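Local structure of cupin 2, conserved barrel domain protein (Novosphingobium aromaticivorans DSM 12444, 3ES1) at residues Gly108-Glu113 / Cys145-Ile150; Arg16-His21 / Val28-Asp33; Trp51-Val56 / Gly77-Arg82. The protein is of unknown function but has a cupin-like fold, in which antiparallel beta strands build a small barrel domain, and assembles as a pair of subunits. All coordinates share one frame; numbering follows the deposited sequence.

In the fold
Along the chain the contacts come in series: interaction 2 closes first, then interaction 3, then interaction 1. All three reach the seven-stranded antiparallel sheet. Interaction 2 lies at strand 14-21, the outermost within the chain, interaction 3 pairs strands 45-53 and 79-86 within the sheet, and interaction 1 sets strand 145-153 against strand 110-113 of the smaller three-stranded sheet. Centres of interactions 2 and 3 are about 17 Å apart, and Trp51 joins them by packing on Arg16 and Val18. Interactions 1 and 3, about 20 Å apart between centres, meet where Ile150 packs on Ile81. All three touch the second subunit, so the sheet of the cupin fold also serves the dimer interface.

Interaction 1: residues Gly108-Glu113 / Cys145-Ile150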
ATOM      1  N   GLY A 108      -8.613 -13.978   2.299  1.00 19.08           N
ATOM      2  CA  GLY A 108      -8.131 -15.235   1.789  1.00 18.87           C
ATOM      3  C   GLY A 108      -6.628 -15.377   1.948  1.00 19.60           C
ATOM      4  O   GLY A 108      -5.998 -14.675   2.713  1.00 19.26           O
ATOM      5  N   GLU A 109      -6.094 -16.346   1.226  1.00 19.68           N
ATOM      6  CA  GLU A 109      -4.668 -16.544   1.140  1.00 19.96           C
ATOM      7  C   GLU A 109      -4.231 -16.924  -0.245  1.00 18.59           C
ATOM      8  O   GLU A 109      -5.007 -17.393  -1.087  1.00 16.45           O
ATOM      9  CB  GLU A 109      -4.160 -17.541   2.159  1.00 20.73           C
ATOM     10  CG  GLU A 109      -4.729 -18.920   2.083  1.00 22.86           C
ATOM     11  CD  GLU A 109      -4.302 -19.748   3.292  1.00 28.38           C
ATOM     12  OE1 GLU A 109      -4.407 -19.264   4.438  1.00 33.96           O
ATOM     13  OE2 GLU A 109      -3.828 -20.860   3.099  1.00 28.32           O
ATOM     14  N   ILE A 110      -2.949 -16.699  -0.433  1.00 18.86           N
ATOM     15  CA  ILE A 110      -2.293 -16.740  -1.744  1.00 18.32           C
ATOM     16  C   ILE A 110      -0.921 -17.441  -1.717  1.00 18.80           C
ATOM     17  O   ILE A 110      -0.158 -17.352  -0.754  1.00 19.11           O
ATOM     18  CB  ILE A 110      -2.109 -15.308  -2.330  1.00 18.80           C
ATOM     19  CG1 ILE A 110      -2.027 -15.378  -3.858  1.00 19.42           C
ATOM     20  CG2 ILE A 110      -0.842 -14.649  -1.781  1.00 17.01           C
ATOM     21  CD1 ILE A 110      -3.382 -15.766  -4.567  1.00 18.09           C
ATOM     22  N   GLU A 111      -0.651 -18.156  -2.804  1.00 18.21           N
ATOM     23  CA  GLU A 111       0.652 -18.784  -3.048  1.00 18.42           C
ATOM     24  C   GLU A 111       1.489 -17.882  -3.946  1.00 18.03           C
ATOM     25  O   GLU A 111       1.128 -17.586  -5.081  1.00 18.54           O
ATOM     26  CB  GLU A 111       0.459 -20.125  -3.752  1.00 19.00           C
ATOM     27  CG  GLU A 111       1.780 -20.872  -4.026  1.00 16.80           C
ATOM     28  CD  GLU A 111       1.537 -22.324  -4.221  1.00 18.78           C
ATOM     29  OE1 GLU A 111       1.229 -22.712  -5.373  1.00 18.57           O
ATOM     30  OE2 GLU A 111       1.616 -23.053  -3.210  1.00 16.14           O
ATOM     31  N   LEU A 112       2.614 -17.453  -3.417  1.00 17.74           N
ATOM     32  CA  LEU A 112       3.583 -16.695  -4.202  1.00 16.88           C
ATOM     33  C   LEU A 112       4.657 -17.630  -4.682  1.00 16.96           C
ATOM     34  O   LEU A 112       5.383 -18.224  -3.880  1.00 17.52           O
ATOM     35  CB  LEU A 112       4.195 -15.588  -3.366  1.00 16.84           C
ATOM     36  CG  LEU A 112       5.378 -14.779  -3.889  1.00 15.62           C
ATOM     37  CD1 LEU A 112       5.038 -14.099  -5.235  1.00 16.24           C
ATOM     38  CD2 LEU A 112       5.782 -13.760  -2.902  1.00 14.86           C
ATOM     39  N   GLU A 113       4.795 -17.687  -5.999  1.00 16.77           N
ATOM     40  CA  GLU A 113       5.849 -18.483  -6.643  1.00 17.18           C
ATOM     41  C   GLU A 113       6.855 -17.581  -7.346  1.00 17.87           C
ATOM     42  O   GLU A 113       6.478 -16.691  -8.131  1.00 17.77           O
ATOM     43  CB  GLU A 113       5.257 -19.478  -7.641  1.00 16.71           C
ATOM     44  CG  GLU A 113       6.315 -20.369  -8.275  1.00 18.15           C
ATOM     45  CD  GLU A 113       5.760 -21.460  -9.178  1.00 22.58           C
ATOM     46  OE1 GLU A 113       4.606 -21.923  -8.946  1.00 23.55           O
ATOM     47  OE2 GLU A 113       6.524 -21.885 -10.099  1.00 21.61           O
ATOM     48  N   CYS A 145      -9.180 -14.688  -3.262  1.00 19.43           N
ATOM     49  CA  CYS A 145      -8.215 -13.973  -2.455  1.00 18.43           C
ATOM     50  C   CYS A 145      -8.035 -12.553  -2.987  1.00 18.63           C
ATOM     51  O   CYS A 145      -7.723 -12.355  -4.171  1.00 18.63           O
ATOM     52  CB  CYS A 145      -6.859 -14.693  -2.529  1.00 18.56           C
ATOM     53  SG  CYS A 145      -5.566 -13.850  -1.611  1.00 17.49           S
ATOM     54  N   ARG A 146      -8.256 -11.587  -2.119  1.00 17.78           N
ATOM     55  CA  ARG A 146      -8.104 -10.164  -2.455  1.00 17.12           C
ATOM     56  C   ARG A 146      -6.792  -9.630  -1.925  1.00 17.20           C
ATOM     57  O   ARG A 146      -6.474  -9.754  -0.750  1.00 16.55           O
ATOM     58  CB  ARG A 146      -9.250  -9.325  -1.903  1.00 15.83           C
ATOM     59  CG  ARG A 146      -9.062  -7.828  -2.165  1.00 15.96           C
ATOM     60  CD  ARG A 146     -10.330  -7.018  -1.912  1.00 17.85           C
ATOM     61  NE  ARG A 146     -11.296  -7.281  -2.969  1.00 16.95           N
ATOM     62  CZ  ARG A 146     -12.553  -6.835  -3.001  1.00 15.63           C
ATOM     63  NH1 ARG A 146     -13.067  -6.066  -2.034  1.00 16.27           N
ATOM     64  NH2 ARG A 146     -13.309  -7.182  -4.020  1.00 13.55           N
ATOM     65  N   ILE A 147      -6.040  -9.016  -2.831  1.00 17.41           N
ATOM     66  CA  ILE A 147      -4.766  -8.400  -2.487  1.00 17.48           C
ATOM     67  C   ILE A 147      -4.727  -6.954  -2.983  1.00 18.21           C
ATOM     68  O   ILE A 147      -5.120  -6.652  -4.087  1.00 15.46           O
ATOM     69  CB  ILE A 147      -3.529  -9.191  -3.090  1.00 18.05           C
ATOM     70  CG1 ILE A 147      -3.586 -10.687  -2.737  1.00 19.00           C
ATOM     71  CG2 ILE A 147      -2.204  -8.590  -2.567  1.00 17.98           C
ATOM     72  CD1 ILE A 147      -2.595 -11.589  -3.519  1.00 19.37           C
ATOM     73  N   ALA A 148      -4.302  -6.067  -2.096  1.00 17.93           N
ATOM     74  CA  ALA A 148      -4.016  -4.666  -2.472  1.00 18.31           C
ATOM     75  C   ALA A 148      -2.545  -4.577  -2.812  1.00 17.60           C
ATOM     76  O   ALA A 148      -1.666  -4.949  -1.989  1.00 17.82           O
ATOM     77  CB  ALA A 148      -4.341  -3.700  -1.285  1.00 18.02           C
ATOM     78  N   PHE A 149      -2.279  -4.065  -4.006  1.00 16.72           N
ATOM     79  CA  PHE A 149      -0.922  -3.902  -4.495  1.00 17.29           C
ATOM     80  C   PHE A 149      -0.578  -2.445  -4.736  1.00 17.69           C
ATOM     81  O   PHE A 149      -1.281  -1.713  -5.445  1.00 18.46           O
ATOM     82  CB  PHE A 149      -0.715  -4.631  -5.830  1.00 17.62           C
ATOM     83  CG  PHE A 149      -0.666  -6.111  -5.728  1.00 18.31           C
ATOM     84  CD1 PHE A 149       0.405  -6.744  -5.130  1.00 17.80           C
ATOM     85  CD2 PHE A 149      -1.678  -6.877  -6.254  1.00 18.32           C
ATOM     86  CE1 PHE A 149       0.452  -8.139  -5.044  1.00 18.89           C
ATOM     87  CE2 PHE A 149      -1.622  -8.291  -6.194  1.00 20.48           C
ATOM     88  CZ  PHE A 149      -0.573  -8.914  -5.591  1.00 19.37           C
ATOM     89  N   ILE A 150       0.561  -2.062  -4.178  1.00 17.37           N
ATOM     90  CA  ILE A 150       1.178  -0.773  -4.435  1.00 16.97           C
ATOM     91  C   ILE A 150       2.526  -0.948  -5.145  1.00 17.75           C
ATOM     92  O   ILE A 150       3.460  -1.518  -4.605  1.00 18.11           O
ATOM     93  CB  ILE A 150       1.380   0.043  -3.140  1.00 15.48           C
ATOM     94  CG1 ILE A 150       0.053   0.277  -2.389  1.00 15.29           C
ATOM     95  CG2 ILE A 150       2.016   1.429  -3.453  1.00 15.75           C
ATOM     96  CD1 ILE A 150      -0.471  -0.892  -1.518  1.00 15.64           C
TER
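Ile110 reaches across to Cys145 and Ile147, and these apolar side chains make the main contact between the two segments. Its CB lies 3.8 Å from Cys145 SG, with Ile147 CD1 almost as near. CG1 stands anti to the backbone N (chi1 -155°) and comes within 3.8 Å of Ile147 CD1. The other branch, CG2, meets that same methyl at 3.9 Å, so Ile147 CD1 touches CB and both branches of Ile110, and the two side chains cross at about a right angle. At the tip, Ile110 CD1 turns to Cys145, lying 4.1 Å from SG. An alanine here would keep the CB contacts but lose those of both branches, and would probably open a gap beside Ile147 CD1 and Cys145 SG. Cys145 also leans on the backbone before Ile110: its SG is 3.6 Å from Glu109 C. One residue further back, the CA atoms of the two segments are nearest at Gly108 and Cys145, 4.4 Å apart. Gly108 has a positive phi of 79°, and a beta carbon on it would point toward Cys145 and be crowded against its CA. No backbone ladder joins the segments; the contact is one of side chains between two sheets of the cupin domain. Strand 110-113 pairs instead with strands 119-122 and 136-138 of its own small sheet. Ile110 is further covered by Val122 of strand 119-122 and by Met86 of strand 79-86, while Cys145 rests on Val105 of strand 99-107.

Interaction 2: residues Arg16-His21 / Val28-Asp33; sequences RVVTGH and VFKSED
Arg16-His21 and Val28-Asp33 form an antiparallel ladder, their axes 4.2 Å apart at closest approach and their directions 143° apart. The register slips by one residue after Val18, whose carbonyl O takes both Lys30 N (2.7 Å) and Ser31 N (3.2 Å). Arg16 and Asp33 form a salt bridge on the face they share with Val18 and Ser31: the Arg16 chain bends at chi3 (81°), which places NE 3.0 Å from Asp33 OD1, on the syn lone pair of that oxygen. The guanidinium and carboxylate planes are 65° apart, and OD1 is tilted from the guanidinium plane. A water ties the same corner together, donating to Arg16 O and accepting from Ser31 OG. Both charges have further partners, Arg16 NH1 in Asp65 and Val50 O, Asp33 OD2 in Arg67 and Thr35. Ser31 OG also touches Val18 CG2 at 3.5 Å. On the other face Val17 CG1 meets the edge of the Phe29 ring, 3.6 Å from CD1, and Val17 CG2 lies alongside Glu32 CG. Glu32 OE1 forms a salt bridge with Arg120 of the second subunit. Arg16, Val17 and Val18 pair in a parallel ladder with a strand of that subunit. The whole is a beta hairpin carrying a classic bulge at Val18, Lys30 and Ser31, with its outer strand continuing the sheet across the dimer interface.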
ATOM      1  N   ARG A  16     -13.428   3.989  -1.998  1.00 17.55           N
ATOM      2  CA  ARG A  16     -12.283   4.868  -2.212  1.00 18.31           C
ATOM      3  C   ARG A  16     -12.624   6.286  -1.736  1.00 17.26           C
ATOM      4  O   ARG A  16     -13.642   6.864  -2.131  1.00 16.76           O
ATOM      5  CB  ARG A  16     -11.882   4.890  -3.695  1.00 17.76           C
ATOM      6  CG  ARG A  16     -10.643   5.790  -4.009  1.00 19.91           C
ATOM      7  CD  ARG A  16     -10.330   5.810  -5.502  1.00 20.21           C
ATOM      8  NE  ARG A  16     -11.187   6.728  -6.215  1.00 21.03           N
ATOM      9  CZ  ARG A  16     -10.883   7.338  -7.348  1.00 21.84           C
ATOM     10  NH1 ARG A  16      -9.718   7.134  -7.936  1.00 19.61           N
ATOM     11  NH2 ARG A  16     -11.756   8.169  -7.872  1.00 23.87           N
ATOM     12  N   VAL A  17     -11.778   6.809  -0.874  1.00 17.40           N
ATOM     13  CA  VAL A  17     -11.929   8.166  -0.363  1.00 17.51           C
ATOM     14  C   VAL A  17     -10.699   8.943  -0.710  1.00 17.37           C
ATOM     15  O   VAL A  17      -9.599   8.583  -0.300  1.00 19.79           O
ATOM     16  CB  VAL A  17     -12.163   8.201   1.185  1.00 18.82           C
ATOM     17  CG1 VAL A  17     -12.122   9.663   1.704  1.00 16.90           C
ATOM     18  CG2 VAL A  17     -13.487   7.466   1.590  1.00 18.10           C
ATOM     19  N   VAL A  18     -10.876  10.038  -1.422  1.00 17.46           N
ATOM     20  CA  VAL A  18      -9.733  10.875  -1.877  1.00 16.86           C
ATOM     21  C   VAL A  18      -9.789  12.264  -1.296  1.00 16.66           C
ATOM     22  O   VAL A  18     -10.803  12.942  -1.395  1.00 17.01           O
ATOM     23  CB  VAL A  18      -9.699  11.015  -3.406  1.00 17.35           C
ATOM     24  CG1 VAL A  18      -8.448  11.845  -3.861  1.00 16.29           C
ATOM     25  CG2 VAL A  18      -9.753   9.636  -4.088  1.00 15.84           C
ATOM     26  N   THR A  19      -8.664  12.707  -0.722  1.00 16.50           N
ATOM     27  CA  THR A  19      -8.584  14.019  -0.108  1.00 16.52           C
ATOM     28  C   THR A  19      -7.906  15.016  -1.036  1.00 16.98           C
ATOM     29  O   THR A  19      -7.346  14.653  -2.043  1.00 18.43           O
ATOM     30  CB  THR A  19      -7.798  14.015   1.239  1.00 15.40           C
ATOM     31  OG1 THR A  19      -6.369  13.967   1.023  1.00 16.24           O
ATOM     32  CG2 THR A  19      -8.173  12.864   2.089  1.00 14.11           C
ATOM     33  N   GLY A  20      -8.059  16.279  -0.696  1.00 17.33           N
ATOM     34  CA  GLY A  20      -7.443  17.361  -1.473  1.00 18.65           C
ATOM     35  C   GLY A  20      -7.554  18.679  -0.736  1.00 19.01           C
ATOM     36  O   GLY A  20      -8.008  18.719   0.402  1.00 18.05           O
ATOM     37  N   HIS A  21      -7.162  19.747  -1.423  1.00 20.11           N
ATOM     38  CA  HIS A  21      -7.228  21.118  -0.882  1.00 19.81           C
ATOM     39  C   HIS A  21      -8.168  21.952  -1.708  1.00 20.61           C
ATOM     40  O   HIS A  21      -8.265  21.767  -2.929  1.00 20.04           O
ATOM     41  CB  HIS A  21      -5.839  21.763  -0.918  1.00 19.64           C
ATOM     42  CG  HIS A  21      -4.880  21.180   0.058  1.00 19.35           C
ATOM     43  ND1 HIS A  21      -4.031  20.149  -0.269  1.00 20.76           N
ATOM     44  CD2 HIS A  21      -4.668  21.446   1.371  1.00 20.71           C
ATOM     45  CE1 HIS A  21      -3.335  19.803   0.805  1.00 19.56           C
ATOM     46  NE2 HIS A  21      -3.696  20.578   1.811  1.00 18.27           N
ATOM     47  N   VAL A  28      -9.956  19.068   2.499  1.00 18.69           N
ATOM     48  CA  VAL A  28     -11.322  18.660   2.255  1.00 18.77           C
ATOM     49  C   VAL A  28     -11.367  17.298   1.586  1.00 20.19           C
ATOM     50  O   VAL A  28     -10.339  16.781   1.143  1.00 20.92           O
ATOM     51  CB  VAL A  28     -12.042  19.672   1.315  1.00 18.50           C
ATOM     52  CG1 VAL A  28     -11.935  21.065   1.850  1.00 16.55           C
ATOM     53  CG2 VAL A  28     -11.461  19.641  -0.102  1.00 17.34           C
ATOM     54  N   PHE A  29     -12.567  16.726   1.538  1.00 19.83           N
ATOM     55  CA  PHE A  29     -12.826  15.479   0.752  1.00 19.63           C
ATOM     56  C   PHE A  29     -13.054  15.831  -0.704  1.00 20.22           C
ATOM     57  O   PHE A  29     -13.873  16.695  -1.014  1.00 20.60           O
ATOM     58  CB  PHE A  29     -14.006  14.672   1.368  1.00 19.52           C
ATOM     59  CG  PHE A  29     -13.690  14.138   2.726  1.00 17.54           C
ATOM     60  CD1 PHE A  29     -12.913  13.008   2.876  1.00 20.21           C
ATOM     61  CD2 PHE A  29     -14.131  14.782   3.877  1.00 20.99           C
ATOM     62  CE1 PHE A  29     -12.617  12.525   4.167  1.00 19.48           C
ATOM     63  CE2 PHE A  29     -13.786  14.322   5.155  1.00 19.39           C
ATOM     64  CZ  PHE A  29     -13.018  13.216   5.286  1.00 18.72           C
ATOM     65  N   LYS A  30     -12.306  15.162  -1.583  1.00 20.37           N
ATOM     66  CA  LYS A  30     -12.278  15.441  -3.024  1.00 21.68           C
ATOM     67  C   LYS A  30     -13.282  14.558  -3.754  1.00 21.63           C
ATOM     68  O   LYS A  30     -14.015  15.024  -4.607  1.00 21.30           O
ATOM     69  CB  LYS A  30     -10.866  15.244  -3.577  1.00 22.68           C
ATOM     70  CG  LYS A  30     -10.687  15.622  -5.058  1.00 27.74           C
ATOM     71  CD  LYS A  30      -9.257  15.475  -5.578  1.00 31.10           C
ATOM     72  CE  LYS A  30      -9.248  15.397  -7.115  1.00 33.21           C
ATOM     73  NZ  LYS A  30      -8.988  16.714  -7.793  1.00 31.38           N
ATOM     74  N   SER A  31     -13.314  13.283  -3.381  1.00 21.20           N
ATOM     75  CA  SER A  31     -14.242  12.326  -3.942  1.00 21.34           C
ATOM     76  C   SER A  31     -14.378  11.076  -3.083  1.00 21.41           C
ATOM     77  O   SER A  31     -13.488  10.719  -2.278  1.00 22.35           O
ATOM     78  CB  SER A  31     -13.816  11.905  -5.351  1.00 22.10           C
ATOM     79  OG  SER A  31     -12.627  11.146  -5.305  1.00 23.05           O
ATOM     80  N   GLU A  32     -15.511  10.430  -3.261  1.00 20.70           N
ATOM     81  CA  GLU A  32     -15.774   9.130  -2.636  1.00 20.73           C
ATOM     82  C   GLU A  32     -16.622   8.273  -3.535  1.00 20.41           C
ATOM     83  O   GLU A  32     -17.565   8.761  -4.161  1.00 20.37           O
ATOM     84  CB  GLU A  32     -16.465   9.319  -1.298  1.00 20.55           C
ATOM     85  CG  GLU A  32     -16.841   8.022  -0.554  1.00 19.84           C
ATOM     86  CD  GLU A  32     -17.529   8.275   0.783  1.00 20.69           C
ATOM     87  OE1 GLU A  32     -17.957   9.417   1.063  1.00 23.47           O
ATOM     88  OE2 GLU A  32     -17.716   7.298   1.542  1.00 20.58           O
ATOM     89  N   ASP A  33     -16.271   7.003  -3.616  1.00 19.37           N
ATOM     90  CA  ASP A  33     -16.999   6.064  -4.478  1.00 18.97           C
ATOM     91  C   ASP A  33     -16.888   4.674  -3.931  1.00 19.15           C
ATOM     92  O   ASP A  33     -15.944   4.362  -3.249  1.00 16.94           O
ATOM     93  CB  ASP A  33     -16.491   6.066  -5.935  1.00 19.25           C
ATOM     94  CG  ASP A  33     -15.038   5.655  -6.077  1.00 21.04           C
ATOM     95  OD1 ASP A  33     -14.171   6.533  -6.008  1.00 24.03           O
ATOM     96  OD2 ASP A  33     -14.754   4.455  -6.291  1.00 25.61           O
TER
HETATM   97  O   HOH W   1     -13.312   8.332  -4.512  1.00 26.51           O

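Interaction 3: residues Trp51-Val56 / Gly77-Arg82; sequences WTTATV and GGSVIR
Thr53 OG1 is gripped from several directions at the point where it meets Ser79. The surrounding motif is an antiparallel pair of neighbouring strands in the large sheet of the cupin fold, 45-53 and 79-86, with axes 176° apart in direction. Thr53 OG1 donates to Thr55 O at 2.8 Å within its own segment, from above the plane of that carbonyl; Ser79 OG lies equally near, and Ser79 N adds a weak bond at 3.2 Å. The hydroxyl occupies the position between the backbone N and the carbonyl carbon (chi1 67°), which brings it over to the facing strand. Ser79 OG is also hydrogen-bonded to Tyr102 OH of the second subunit, so this polar cluster, in which Thr53 and Ser79 are both buried, bears on the dimer interface. Trp51 with Ile81 and Thr53 with Ser79 are hydrogen-bonded pairs, while Thr52 with Val80 is a non-hydrogen-bonded pair whose side chains lie side by side on the opposite face. Thr52 OG1 is itself held by Gly66 O and Arg69 NE. Past Thr53 the chain leaves the ladder and turns around Gly78, which has a positive phi of 65°. A beta carbon there would clash with Thr53 O, and the missing side chain lets Gly78 CA come 3.4 Å from that oxygen in a CA-H...O contact. Val56 then closes over the same turn, its CG1 3.5 Å from Gly78 C and also against Ser79 CB. At the other end the indole of Trp51 packs on Arg16 and Val18 of strand 14-21, and the side-chain contact across the strands is made by Trp51 CB, 3.6 Å from Ile81 CG2.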
ATOM      1  N   TRP A  51      -5.622   4.193  -7.766  1.00 16.55           N
ATOM      2  CA  TRP A  51      -4.877   5.443  -7.958  1.00 16.82           C
ATOM      3  C   TRP A  51      -3.555   5.176  -8.661  1.00 17.02           C
ATOM      4  O   TRP A  51      -3.023   4.054  -8.629  1.00 16.94           O
ATOM      5  CB  TRP A  51      -4.613   6.151  -6.590  1.00 16.12           C
ATOM      6  CG  TRP A  51      -4.355   7.649  -6.690  1.00 14.91           C
ATOM      7  CD1 TRP A  51      -3.155   8.265  -6.709  1.00 16.36           C
ATOM      8  CD2 TRP A  51      -5.333   8.684  -6.867  1.00 17.14           C
ATOM      9  NE1 TRP A  51      -3.301   9.614  -6.876  1.00 16.78           N
ATOM     10  CE2 TRP A  51      -4.633   9.906  -6.963  1.00 16.92           C
ATOM     11  CE3 TRP A  51      -6.730   8.696  -6.962  1.00 15.91           C
ATOM     12  CZ2 TRP A  51      -5.294  11.130  -7.151  1.00 18.92           C
ATOM     13  CZ3 TRP A  51      -7.367   9.872  -7.116  1.00 17.38           C
ATOM     14  CH2 TRP A  51      -6.660  11.088  -7.220  1.00 16.42           C
ATOM     15  N   THR A  52      -3.053   6.249  -9.249  1.00 16.67           N
ATOM     16  CA  THR A  52      -1.722   6.333  -9.857  1.00 17.31           C
ATOM     17  C   THR A  52      -1.134   7.705  -9.663  1.00 18.42           C
ATOM     18  O   THR A  52      -1.859   8.694  -9.565  1.00 20.43           O
ATOM     19  CB  THR A  52      -1.756   6.090 -11.367  1.00 17.86           C
ATOM     20  OG1 THR A  52      -2.467   7.142 -12.020  1.00 19.26           O
ATOM     21  CG2 THR A  52      -2.400   4.736 -11.677  1.00 17.16           C
ATOM     22  N   THR A  53       0.185   7.778  -9.629  1.00 18.31           N
ATOM     23  CA  THR A  53       0.892   9.075  -9.726  1.00 18.37           C
ATOM     24  C   THR A  53       1.815   9.002 -10.933  1.00 19.41           C
ATOM     25  O   THR A  53       2.392   7.938 -11.210  1.00 20.29           O
ATOM     26  CB  THR A  53       1.668   9.377  -8.406  1.00 18.70           C
ATOM     27  OG1 THR A  53       2.739   8.451  -8.242  1.00 17.22           O
ATOM     28  CG2 THR A  53       0.732   9.280  -7.219  1.00 17.22           C
ATOM     29  N   ALA A  54       1.926  10.106 -11.672  1.00 20.01           N
ATOM     30  CA  ALA A  54       2.675  10.097 -12.938  1.00 19.78           C
ATOM     31  C   ALA A  54       4.157   9.938 -12.640  1.00 20.03           C
ATOM     32  O   ALA A  54       4.890   9.361 -13.420  1.00 19.66           O
ATOM     33  CB  ALA A  54       2.407  11.379 -13.785  1.00 19.89           C
ATOM     34  N   THR A  55       4.555  10.432 -11.470  1.00 19.49           N
ATOM     35  CA  THR A  55       5.944  10.406 -11.017  1.00 19.67           C
ATOM     36  C   THR A  55       6.029   9.962  -9.566  1.00 20.46           C
ATOM     37  O   THR A  55       5.030  10.012  -8.822  1.00 20.50           O
ATOM     38  CB  THR A  55       6.596  11.798 -11.108  1.00 20.11           C
ATOM     39  OG1 THR A  55       5.915  12.713 -10.245  1.00 19.08           O
ATOM     40  CG2 THR A  55       6.532  12.348 -12.577  1.00 17.74           C
ATOM     41  N   VAL A  56       7.223   9.507  -9.198  1.00 19.87           N
ATOM     42  CA  VAL A  56       7.645   9.465  -7.814  1.00 19.79           C
ATOM     43  C   VAL A  56       9.003  10.205  -7.710  1.00 20.49           C
ATOM     44  O   VAL A  56       9.903   9.903  -8.507  1.00 20.30           O
ATOM     45  CB  VAL A  56       7.712   7.994  -7.238  1.00 20.44           C
ATOM     46  CG1 VAL A  56       6.310   7.368  -7.159  1.00 21.03           C
ATOM     47  CG2 VAL A  56       8.670   7.085  -8.015  1.00 18.29           C
ATOM     48  N   GLY A  77       6.539   3.433 -14.403  1.00 32.55           N
ATOM     49  CA  GLY A  77       6.867   4.775 -13.901  1.00 30.70           C
ATOM     50  C   GLY A  77       5.884   5.243 -12.832  1.00 27.96           C
ATOM     51  O   GLY A  77       4.744   4.817 -12.802  1.00 28.47           O
ATOM     52  N   GLY A  78       6.340   6.099 -11.934  1.00 24.89           N
ATOM     53  CA  GLY A  78       5.478   6.603 -10.867  1.00 23.67           C
ATOM     54  C   GLY A  78       5.005   5.539  -9.890  1.00 22.00           C
ATOM     55  O   GLY A  78       5.741   4.630  -9.536  1.00 21.52           O
ATOM     56  N   SER A  79       3.772   5.681  -9.422  1.00 21.32           N
ATOM     57  CA  SER A  79       3.162   4.679  -8.545  1.00 21.11           C
ATOM     58  C   SER A  79       1.783   4.304  -8.977  1.00 20.30           C
ATOM     59  O   SER A  79       1.087   5.034  -9.683  1.00 18.90           O
ATOM     60  CB  SER A  79       3.145   5.112  -7.061  1.00 21.70           C
ATOM     61  OG  SER A  79       2.163   6.094  -6.753  1.00 22.08           O
ATOM     62  N   VAL A  80       1.419   3.120  -8.533  1.00 19.58           N
ATOM     63  CA  VAL A  80       0.107   2.482  -8.828  1.00 19.37           C
ATOM     64  C   VAL A  80      -0.422   1.789  -7.572  1.00 18.93           C
ATOM     65  O   VAL A  80       0.313   1.068  -6.886  1.00 19.02           O
ATOM     66  CB  VAL A  80       0.200   1.417  -9.963  1.00 20.05           C
ATOM     67  CG1 VAL A  80      -1.151   0.738 -10.184  1.00 18.64           C
ATOM     68  CG2 VAL A  80       0.640   2.051 -11.293  1.00 18.98           C
ATOM     69  N   ILE A  81      -1.682   2.013  -7.251  1.00 17.93           N
ATOM     70  CA  ILE A  81      -2.362   1.136  -6.277  1.00 17.11           C
ATOM     71  C   ILE A  81      -3.578   0.541  -6.955  1.00 17.57           C
ATOM     72  O   ILE A  81      -4.409   1.246  -7.498  1.00 16.77           O
ATOM     73  CB  ILE A  81      -2.714   1.831  -4.899  1.00 16.39           C
ATOM     74  CG1 ILE A  81      -3.432   0.854  -3.922  1.00 16.89           C
ATOM     75  CG2 ILE A  81      -3.541   3.102  -5.099  1.00 16.97           C
ATOM     76  CD1 ILE A  81      -3.488   1.340  -2.466  1.00 16.07           C
ATOM     77  N   ARG A  82      -3.633  -0.790  -6.953  1.00 17.39           N
ATOM     78  CA  ARG A  82      -4.798  -1.515  -7.455  1.00 16.85           C
ATOM     79  C   ARG A  82      -5.142  -2.670  -6.543  1.00 17.26           C
ATOM     80  O   ARG A  82      -4.295  -3.156  -5.762  1.00 19.05           O
ATOM     81  CB  ARG A  82      -4.550  -1.981  -8.908  1.00 17.62           C
ATOM     82  CG  ARG A  82      -3.457  -2.988  -9.037  1.00 19.98           C
ATOM     83  CD  ARG A  82      -3.344  -3.492 -10.450  1.00 24.76           C
ATOM     84  NE  ARG A  82      -2.102  -4.219 -10.575  1.00 27.18           N
ATOM     85  CZ  ARG A  82      -1.058  -3.812 -11.283  1.00 28.61           C
ATOM     86  NH1 ARG A  82      -1.118  -2.716 -12.002  1.00 30.12           N
ATOM     87  NH2 ARG A  82       0.026  -4.562 -11.307  1.00 30.79           N
TER